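Local coordinates for protein putative oxidoreductase (PDB 3EOF) that binds flavin mononucleotide and, as a member of the nitroreductase family, is probably an FMN-dependent oxidoreductase, at residues R13-L25 / Q65-F77. Residues are numbered along the deposited sequence; the frame is centred on the assembly and turned at random.
With FMN (flavin mononucleotide), chain C.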
loop_
_atom_site.group_PDB
_atom_site.type_symbol
_atom_site.label_atom_id
_atom_site.label_comp_id
_atom_site.label_asym_id
_atom_site.label_seq_id
_atom_site.Cartn_x
_atom_site.Cartn_y
_atom_site.Cartn_z
ATOM N N ARG A 13 17.807 2.809 -10.121
ATOM C CA ARG A 13 18.319 3.899 -9.312
ATOM C C ARG A 13 19.231 4.874 -10.073
ATOM O O ARG A 13 19.729 5.830 -9.493
ATOM C CB ARG A 13 19.130 3.311 -8.150
ATOM C CG ARG A 13 18.331 2.476 -7.179
ATOM C CD ARG A 13 19.216 1.803 -6.167
ATOM N NE ARG A 13 18.426 1.082 -5.175
ATOM C CZ ARG A 13 17.982 -0.173 -5.287
ATOM N NH1 ARG A 13 18.208 -0.908 -6.365
ATOM N NH2 ARG A 13 17.278 -0.703 -4.303
ATOM N N LYS A 14 19.492 4.612 -11.354
ATOM C CA LYS A 14 20.366 5.457 -12.166
ATOM C C LYS A 14 19.504 5.841 -13.350
ATOM O O LYS A 14 18.899 4.961 -13.955
ATOM C CB LYS A 14 21.580 4.688 -12.665
ATOM C CG LYS A 14 22.454 4.072 -11.633
ATOM C CD LYS A 14 23.306 5.072 -10.956
ATOM C CE LYS A 14 24.211 4.385 -9.927
ATOM N NZ LYS A 14 25.084 3.328 -10.526
ATOM N N TYR A 15 19.466 7.133 -13.685
ATOM C CA TYR A 15 18.573 7.618 -14.725
ATOM C C TYR A 15 19.327 8.372 -15.776
ATOM O O TYR A 15 20.397 8.964 -15.550
ATOM C CB TYR A 15 17.461 8.495 -14.121
ATOM C CG TYR A 15 16.860 7.842 -12.892
ATOM C CD1 TYR A 15 15.941 6.805 -13.009
ATOM C CD2 TYR A 15 17.288 8.201 -11.610
ATOM C CE1 TYR A 15 15.433 6.164 -11.875
ATOM C CE2 TYR A 15 16.759 7.579 -10.460
ATOM C CZ TYR A 15 15.846 6.577 -10.603
ATOM O OH TYR A 15 15.346 5.971 -9.479
ATOM N N GLN A 16 18.747 8.311 -16.950
ATOM C CA GLN A 16 19.277 8.924 -18.125
ATOM C C GLN A 16 18.989 10.425 -17.979
ATOM O O GLN A 16 18.065 10.830 -17.254
ATOM C CB GLN A 16 18.553 8.294 -19.330
ATOM C CG GLN A 16 19.197 8.471 -20.639
ATOM C CD GLN A 16 18.264 8.115 -21.780
ATOM O OE1 GLN A 16 17.388 7.249 -21.612
ATOM N NE2 GLN A 16 18.435 8.805 -22.956
ATOM N N GLN A 17 19.819 11.242 -18.615
ATOM C CA GLN A 17 19.635 12.685 -18.661
ATOM C C GLN A 17 18.604 12.882 -19.742
ATOM O O GLN A 17 18.964 13.214 -20.874
ATOM C CB GLN A 17 20.930 13.380 -19.118
ATOM C CG GLN A 17 22.060 13.314 -18.138
ATOM C CD GLN A 17 21.824 14.233 -16.967
ATOM O OE1 GLN A 17 21.718 15.455 -17.137
ATOM N NE2 GLN A 17 21.754 13.660 -15.770
ATOM N N LYS A 18 17.343 12.652 -19.400
ATOM C CA LYS A 18 16.213 12.721 -20.318
ATOM C C LYS A 18 15.010 12.958 -19.423
ATOM O O LYS A 18 14.787 12.218 -18.473
ATOM C CB LYS A 18 16.066 11.419 -21.090
ATOM C CG LYS A 18 14.824 11.315 -21.967
ATOM C CD LYS A 18 14.851 9.996 -22.727
ATOM C CE LYS A 18 13.584 9.711 -23.546
ATOM N NZ LYS A 18 13.180 10.899 -24.285
ATOM N N ASP A 19 14.260 14.016 -19.702
ATOM C CA ASP A 19 13.131 14.399 -18.869
ATOM C C ASP A 19 11.896 13.538 -19.176
ATOM O O ASP A 19 11.812 12.919 -20.225
ATOM C CB ASP A 19 12.845 15.890 -19.069
ATOM C CG ASP A 19 12.052 16.505 -17.903
ATOM O OD1 ASP A 19 11.846 15.864 -16.836
ATOM O OD2 ASP A 19 11.633 17.659 -18.052
ATOM N N ILE A 20 10.985 13.452 -18.209
ATOM C CA ILE A 20 9.698 12.798 -18.393
ATOM C C ILE A 20 8.785 13.985 -18.742
ATOM O O ILE A 20 8.735 14.954 -18.005
ATOM C CB ILE A 20 9.219 12.066 -17.104
ATOM C CG1 ILE A 20 10.304 11.064 -16.599
ATOM C CG2 ILE A 20 7.847 11.388 -17.336
ATOM C CD1 ILE A 20 9.975 10.345 -15.270
ATOM N N THR A 21 8.091 13.939 -19.869
ATOM C CA THR A 21 7.211 15.043 -20.215
ATOM C C THR A 21 6.035 15.146 -19.244
ATOM O O THR A 21 5.638 14.152 -18.618
ATOM C CB THR A 21 6.577 14.888 -21.604
ATOM O OG1 THR A 21 5.742 13.723 -21.609
ATOM C CG2 THR A 21 7.641 14.779 -22.709
ATOM N N PRO A 22 5.486 16.363 -19.085
ATOM C CA PRO A 22 4.233 16.473 -18.326
ATOM C C PRO A 22 3.121 15.553 -18.890
ATOM O O PRO A 22 2.445 14.887 -18.122
ATOM C CB PRO A 22 3.868 17.966 -18.459
ATOM C CG PRO A 22 5.192 18.656 -18.685
ATOM C CD PRO A 22 6.007 17.682 -19.502
ATOM N N ASP A 23 2.943 15.498 -20.213
ATOM C CA ASP A 23 1.898 14.636 -20.808
ATOM C C ASP A 23 1.997 13.208 -20.271
ATOM O O ASP A 23 0.994 12.631 -19.831
ATOM C CB ASP A 23 1.923 14.618 -22.351
ATOM C CG ASP A 23 1.348 15.901 -23.007
ATOM O OD1 ASP A 23 1.027 16.853 -22.276
ATOM O OD2 ASP A 23 1.231 15.949 -24.278
ATOM N N LEU A 24 3.209 12.662 -20.284
ATOM C CA LEU A 24 3.472 11.281 -19.820
ATOM C C LEU A 24 3.312 11.129 -18.310
ATOM O O LEU A 24 2.574 10.260 -17.857
ATOM C CB LEU A 24 4.854 10.748 -20.299
ATOM C CG LEU A 24 5.202 9.305 -19.873
ATOM C CD1 LEU A 24 4.124 8.334 -20.352
ATOM C CD2 LEU A 24 6.569 8.887 -20.357
ATOM N N LEU A 25 4.013 11.938 -17.526
ATOM C CA LEU A 25 3.831 11.872 -16.087
ATOM C C LEU A 25 2.336 12.023 -15.690
ATOM O O LEU A 25 1.807 11.239 -14.932
ATOM C CB LEU A 25 4.697 12.912 -15.355
ATOM C CG LEU A 25 4.755 12.647 -13.867
ATOM C CD1 LEU A 25 5.475 11.309 -13.477
ATOM C CD2 LEU A 25 5.434 13.855 -13.181
ATOM N N GLN A 65 20.309 9.951 -0.641
ATOM C CA GLN A 65 20.382 8.854 -1.584
ATOM C C GLN A 65 20.378 9.561 -2.891
ATOM O O GLN A 65 19.578 10.473 -3.082
ATOM C CB GLN A 65 19.199 7.932 -1.469
ATOM C CG GLN A 65 19.106 7.244 -0.142
ATOM C CD GLN A 65 17.957 6.294 -0.095
ATOM O OE1 GLN A 65 18.054 5.209 -0.651
ATOM N NE2 GLN A 65 16.858 6.688 0.561
ATOM N N PRO A 66 21.285 9.170 -3.793
ATOM C CA PRO A 66 21.499 9.917 -5.032
ATOM C C PRO A 66 20.337 10.074 -5.968
ATOM O O PRO A 66 20.285 11.059 -6.670
ATOM C CB PRO A 66 22.683 9.190 -5.691
ATOM C CG PRO A 66 22.747 7.843 -5.018
ATOM C CD PRO A 66 22.191 8.014 -3.664
HETATM N N MSE A 67 19.385 9.156 -5.911
HETATM C CA MSE A 67 18.248 9.123 -6.821
HETATM C C MSE A 67 17.350 10.334 -6.707
HETATM O O MSE A 67 16.648 10.668 -7.654
HETATM C CB MSE A 67 17.377 7.869 -6.584
HETATM C CG MSE A 67 18.043 6.515 -6.778
HETATM SE SE MSE A 67 19.079 5.860 -5.276
HETATM C CE MSE A 67 17.655 5.419 -4.064
ATOM N N VAL A 68 17.319 10.956 -5.528
ATOM C CA VAL A 68 16.509 12.160 -5.357
ATOM C C VAL A 68 16.960 13.308 -6.282
ATOM O O VAL A 68 16.129 14.044 -6.804
ATOM C CB VAL A 68 16.508 12.695 -3.899
ATOM C CG1 VAL A 68 15.659 13.960 -3.831
ATOM C CG2 VAL A 68 15.972 11.637 -2.918
ATOM N N LYS A 69 18.269 13.508 -6.425
ATOM C CA LYS A 69 18.768 14.583 -7.282
ATOM C C LYS A 69 18.914 14.114 -8.717
ATOM O O LYS A 69 18.709 14.885 -9.641
ATOM C CB LYS A 69 20.101 15.120 -6.772
ATOM C CG LYS A 69 20.053 15.901 -5.455
ATOM C CD LYS A 69 21.491 16.332 -5.070
ATOM C CE LYS A 69 21.630 16.810 -3.621
ATOM N NZ LYS A 69 23.074 17.094 -3.203
ATOM N N GLU A 70 19.229 12.840 -8.905
ATOM C CA GLU A 70 19.479 12.315 -10.211
ATOM C C GLU A 70 18.240 12.024 -11.037
ATOM O O GLU A 70 18.296 12.116 -12.253
ATOM C CB GLU A 70 20.381 11.103 -10.091
ATOM C CG GLU A 70 21.741 11.524 -9.575
ATOM C CD GLU A 70 22.717 10.385 -9.391
ATOM O OE1 GLU A 70 22.457 9.249 -9.917
ATOM O OE2 GLU A 70 23.754 10.664 -8.712
ATOM N N ALA A 71 17.109 11.719 -10.403
ATOM C CA ALA A 71 15.900 11.438 -11.194
ATOM C C ALA A 71 15.298 12.743 -11.689
ATOM O O ALA A 71 15.371 13.748 -11.001
ATOM C CB ALA A 71 14.868 10.623 -10.413
ATOM N N PRO A 72 14.749 12.742 -12.923
ATOM C CA PRO A 72 14.085 13.919 -13.407
ATOM C C PRO A 72 12.830 14.264 -12.595
ATOM O O PRO A 72 12.485 15.460 -12.452
ATOM C CB PRO A 72 13.708 13.539 -14.840
ATOM C CG PRO A 72 13.622 12.112 -14.851
ATOM C CD PRO A 72 14.745 11.685 -13.949
ATOM N N VAL A 73 12.181 13.230 -12.055
ATOM C CA VAL A 73 10.952 13.368 -11.262
ATOM C C VAL A 73 11.063 12.582 -9.955
ATOM O O VAL A 73 11.524 11.433 -9.934
ATOM C CB VAL A 73 9.703 12.859 -12.061
ATOM C CG1 VAL A 73 8.476 12.993 -11.229
ATOM C CG2 VAL A 73 9.576 13.618 -13.406
ATOM N N VAL A 74 10.658 13.245 -8.873
ATOM C CA VAL A 74 10.542 12.675 -7.530
ATOM C C VAL A 74 9.089 12.895 -7.151
ATOM O O VAL A 74 8.588 14.024 -7.196
ATOM C CB VAL A 74 11.496 13.350 -6.504
ATOM C CG1 VAL A 74 11.358 12.712 -5.121
ATOM C CG2 VAL A 74 12.914 13.237 -7.015
ATOM N N LEU A 75 8.397 11.801 -6.849
ATOM C CA LEU A 75 6.990 11.844 -6.485
ATOM C C LEU A 75 6.815 11.440 -5.069
ATOM O O LEU A 75 7.228 10.353 -4.712
ATOM C CB LEU A 75 6.191 10.877 -7.328
ATOM C CG LEU A 75 6.168 11.091 -8.832
ATOM C CD1 LEU A 75 5.408 9.921 -9.428
ATOM C CD2 LEU A 75 5.527 12.447 -9.213
ATOM N N THR A 76 6.256 12.344 -4.255
ATOM C CA THR A 76 5.933 12.082 -2.850
ATOM C C THR A 76 4.441 11.787 -2.781
ATOM O O THR A 76 3.617 12.692 -2.982
ATOM C CB THR A 76 6.324 13.257 -1.938
ATOM O OG1 THR A 76 7.729 13.525 -2.083
ATOM C CG2 THR A 76 6.004 12.947 -0.468
ATOM N N PHE A 77 4.110 10.503 -2.569
ATOM C CA PHE A 77 2.729 10.047 -2.385
ATOM C C PHE A 77 2.285 10.268 -0.925
ATOM O O PHE A 77 2.804 9.659 0.007
ATOM C CB PHE A 77 2.609 8.591 -2.781
ATOM C CG PHE A 77 2.887 8.351 -4.230
ATOM C CD1 PHE A 77 4.180 8.082 -4.669
ATOM C CD2 PHE A 77 1.863 8.392 -5.154
ATOM C CE1 PHE A 77 4.443 7.858 -5.977
ATOM C CE2 PHE A 77 2.114 8.175 -6.462
ATOM C CZ PHE A 77 3.438 7.906 -6.886
HETATM N N1 FMN C . 15.719 1.162 -2.415
HETATM C C2 FMN C . 16.746 2.046 -2.064
HETATM O O2 FMN C . 17.809 2.075 -2.704
HETATM N N3 FMN C . 16.615 2.894 -0.963
HETATM C C4 FMN C . 15.459 2.912 -0.157
HETATM O O4 FMN C . 15.204 3.958 0.552
HETATM C C4A FMN C . 14.432 1.987 -0.523
HETATM N N5 FMN C . 13.264 1.938 0.225
HETATM C C5A FMN C . 12.216 1.095 -0.114
HETATM C C6 FMN C . 11.069 1.132 0.691
HETATM C C7 FMN C . 9.989 0.311 0.424
HETATM C C7M FMN C . 8.804 0.387 1.344
HETATM C C8 FMN C . 10.050 -0.570 -0.653
HETATM C C8M FMN C . 8.796 -1.267 -1.067
HETATM C C9 FMN C . 11.202 -0.614 -1.470
HETATM C C9A FMN C . 12.320 0.220 -1.219
HETATM N N10 FMN C . 13.514 0.234 -1.985
HETATM C C10 FMN C . 14.556 1.113 -1.640
HETATM C "C1'" FMN C . 13.754 -0.733 -3.141
HETATM C "C2'" FMN C . 14.055 -2.113 -2.574
HETATM O "O2'" FMN C . 15.358 -2.080 -1.977
HETATM C "C3'" FMN C . 13.877 -3.198 -3.618
HETATM O "O3'" FMN C . 12.509 -3.345 -4.041
HETATM C "C4'" FMN C . 14.381 -4.565 -3.133
HETATM O "O4'" FMN C . 15.789 -4.567 -3.009
HETATM C "C5'" FMN C . 14.070 -5.613 -4.165
HETATM O "O5'" FMN C . 14.630 -5.094 -5.373
HETATM P P FMN C . 13.773 -5.044 -6.760
HETATM O O1P FMN C . 12.579 -4.075 -6.629
HETATM O O2P FMN C . 13.251 -6.432 -7.032
HETATM O O3P FMN C . 14.815 -4.696 -7.833
HETATM O O HOH W 1 21.267 7.458 -8.276
HETATM O O HOH W 2 21.281 8.647 -12.422
HETATM O O HOH W 3 21.402 11.270 -13.517
HETATM O O HOH W 4 11.840 16.963 -14.553
#
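At the FMN site of this nitroreductase-family protein, Arg13 and selenomethionine Met67 lie side by side, pointing the same way, and join segments 13-25 and 65-77 next to the cofactor; Met67 CG packs 3.7 Å from Arg13 CB. Extended from CG to NE, the Arg13 chain brings its guanidinium edge to the flavin: NE donates to FMN O2 at 2.7 Å in a nearly straight bond (167°), and NH2 reaches FMN N1. Gln65 adds a second grip on the pyrimidine ring, OE1 accepting from FMN N3 and NE2 donating to O4, so the amide reads both a donor and an acceptor. Met67 is bent at chi2 (82°) and chi3 (72°), which carries its CE to 3.6 Å from FMN O2.

Farther from the flavin, the Tyr15 ring takes Ala71 CB over one face in a CH-pi contact and Met67 CB at its edge, while its hydroxyl bonds to Thr158 on strand 151-160. No direct hydrogen bond joins 13-25 to 65-77; water provides the polar links. One water donates to both Glu70 OE1 and Arg13 O; another accepts from Tyr15 N and lies 2.8 Å from Glu70 OE1, to which it probably donates. The Pro72 ring crosses Ile20 at about a right angle, CG 3.9 Å from Ile20 CG1, and Ile20 CD1 touches Val73 CG2. There strand 73-80 meets helix 22-32, where Leu25 CD2 and Val73 CG1 approach tip to tip at 3.7 Å.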